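Local coordinates for 3-carboxy-cis,cis-muconate cycloisomerase (Acinetobacter calcoaceticus, PDB 1Q5N), which belongs, as a cycloisomerase, to the fumarase/aspartase superfamily of largely helical enzymes and assembles from four copies of one chain, at residues A[256-261]-A[343-348]. Sequence-based numbering, arbitrary orientation.
Sequences RDWSLM and ERTLDV
Trp258 reaches from the last turns of helix 235-261 to helix 323-351 and lays one face of its indole against Val348, with Thr345 at the ring's edge. The backbones stay well apart, the CA atoms of Trp258 and Val348 being 9.2 Å from each other, and the indole reaches across between them. From CB, which points at the other helix, CG takes the position between the backbone N and the carbonyl carbon (chi1 83°), and the bicyclic ring extends outward from there. On the pyrrole side, NE1 donates a hydrogen bond to OE2 of Glu271, which satisfies the one polar atom of the ring and restrains the indole's rotation. Farther out, the fusion atom CD2 of Trp258 lies 3.8 Å from CG1 of Val348. That methyl sits almost centrally over the six-membered ring, 3.8 Å from its centroid and 9° off the normal, a CH-pi contact. The second methyl lies toward the NE1 side of the six-membered ring: Val348 CG2 is 3.7 Å from Trp258 CZ2. CG1 of Val348 stands anti to its backbone N (chi1 169°), with CG2 beside that nitrogen, and both branches thereby reach the indole. At the tip, CH2 of Trp258 comes 4.0 Å from OG1 of Thr345, which lies near the ring plane. This is van der Waals contact; the hydroxyl is hydrogen-bonded to the carbonyl oxygen of Ala341, one turn back in its own helix. Helix 290-311 adds Ala292 against Trp258, Val295 against Thr345 and Ala291 against Val348, so three helices meet in the long helical bundle characteristic of this superfamily. No hydrogen bond links the two segments: dispersion and the CH-pi contact join them, while Glu271 and Ala341 take up the polar atoms of Trp258 and Thr345.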
# COMPACT_ATOMS: atom_id res chain seq x y z
N ARG A 256 -19.50 4.83 -5.41
CA ARG A 256 -19.04 5.49 -6.64
C ARG A 256 -20.26 5.64 -7.57
O ARG A 256 -20.50 6.70 -8.11
CB ARG A 256 -17.93 4.67 -7.34
CG ARG A 256 -17.53 5.09 -8.79
CD ARG A 256 -17.06 6.55 -8.94
NE ARG A 256 -16.08 6.97 -7.95
CZ ARG A 256 -14.80 6.57 -7.91
NH1 ARG A 256 -14.32 5.70 -8.82
NH2 ARG A 256 -13.99 7.09 -6.99
N ASP A 257 -21.03 4.56 -7.74
CA ASP A 257 -22.20 4.58 -8.61
C ASP A 257 -23.33 5.57 -8.20
O ASP A 257 -23.77 6.38 -9.03
CB ASP A 257 -22.80 3.16 -8.78
CG ASP A 257 -21.92 2.26 -9.61
OD1 ASP A 257 -20.94 2.74 -10.23
OD2 ASP A 257 -22.19 1.05 -9.65
N TRP A 258 -23.76 5.54 -6.93
CA TRP A 258 -24.85 6.42 -6.61
C TRP A 258 -24.42 7.88 -6.61
O TRP A 258 -25.23 8.76 -6.94
CB TRP A 258 -25.59 5.98 -5.30
CG TRP A 258 -24.98 6.42 -4.00
CD1 TRP A 258 -24.83 7.69 -3.57
CD2 TRP A 258 -24.52 5.58 -2.92
NE1 TRP A 258 -24.31 7.72 -2.30
CE2 TRP A 258 -24.11 6.43 -1.87
CE3 TRP A 258 -24.42 4.19 -2.75
CZ2 TRP A 258 -23.60 5.96 -0.64
CZ3 TRP A 258 -23.91 3.71 -1.51
CH2 TRP A 258 -23.51 4.60 -0.48
N SER A 259 -23.15 8.18 -6.30
CA SER A 259 -22.78 9.61 -6.33
C SER A 259 -22.67 10.06 -7.78
O SER A 259 -22.89 11.22 -8.09
CB SER A 259 -21.47 9.88 -5.54
OG SER A 259 -20.36 9.19 -6.07
N LEU A 260 -22.32 9.15 -8.69
CA LEU A 260 -22.26 9.55 -10.11
C LEU A 260 -23.72 9.80 -10.57
O LEU A 260 -24.00 10.69 -11.41
CB LEU A 260 -21.66 8.44 -10.99
CG LEU A 260 -20.12 8.35 -10.98
CD1 LEU A 260 -19.72 7.16 -11.85
CD2 LEU A 260 -19.49 9.65 -11.50
N MET A 261 -24.66 9.02 -10.03
CA MET A 261 -26.06 9.18 -10.42
C MET A 261 -26.68 10.44 -9.79
O MET A 261 -27.76 10.83 -10.16
CB MET A 261 -26.86 7.91 -10.06
CG MET A 261 -26.46 6.71 -10.92
SD MET A 261 -27.22 5.11 -10.37
CE MET A 261 -28.72 5.36 -10.94
N GLU A 343 -22.70 0.96 7.67
CA GLU A 343 -23.80 1.69 8.24
C GLU A 343 -24.32 2.80 7.29
O GLU A 343 -25.53 2.96 7.15
CB GLU A 343 -23.39 2.29 9.60
CG GLU A 343 -24.31 3.39 10.07
CD GLU A 343 -24.07 3.73 11.51
OE1 GLU A 343 -24.68 3.05 12.38
OE2 GLU A 343 -23.25 4.65 11.78
N ARG A 344 -23.44 3.59 6.67
CA ARG A 344 -23.90 4.62 5.75
C ARG A 344 -24.53 4.00 4.47
O ARG A 344 -25.55 4.48 3.97
CB ARG A 344 -22.76 5.56 5.44
CG ARG A 344 -22.64 6.51 6.58
CD ARG A 344 -21.29 7.02 6.70
NE ARG A 344 -21.08 7.52 8.05
CZ ARG A 344 -20.45 6.84 9.02
NH1 ARG A 344 -19.96 5.62 8.80
NH2 ARG A 344 -20.32 7.38 10.22
N THR A 345 -23.96 2.91 3.97
CA THR A 345 -24.54 2.27 2.81
C THR A 345 -26.00 1.80 3.11
O THR A 345 -26.92 2.01 2.29
CB THR A 345 -23.64 1.11 2.35
OG1 THR A 345 -22.36 1.66 2.03
CG2 THR A 345 -24.23 0.35 1.09
N LEU A 346 -26.22 1.17 4.27
CA LEU A 346 -27.58 0.74 4.66
C LEU A 346 -28.56 1.93 4.63
O LEU A 346 -29.61 1.85 4.00
CB LEU A 346 -27.55 0.12 6.06
CG LEU A 346 -28.87 -0.53 6.47
CD1 LEU A 346 -29.36 -1.54 5.43
CD2 LEU A 346 -28.62 -1.22 7.81
N ASP A 347 -28.22 3.03 5.30
CA ASP A 347 -29.08 4.22 5.27
C ASP A 347 -29.48 4.60 3.83
O ASP A 347 -30.64 4.91 3.57
CB ASP A 347 -28.36 5.45 5.84
CG ASP A 347 -28.28 5.42 7.32
OD1 ASP A 347 -28.94 4.54 7.91
OD2 ASP A 347 -27.54 6.27 7.88
N VAL A 348 -28.51 4.60 2.92
CA VAL A 348 -28.77 4.95 1.53
C VAL A 348 -29.64 3.91 0.83
O VAL A 348 -30.54 4.28 0.07
CB VAL A 348 -27.41 5.15 0.74
CG1 VAL A 348 -27.66 5.25 -0.79
CG2 VAL A 348 -26.71 6.39 1.23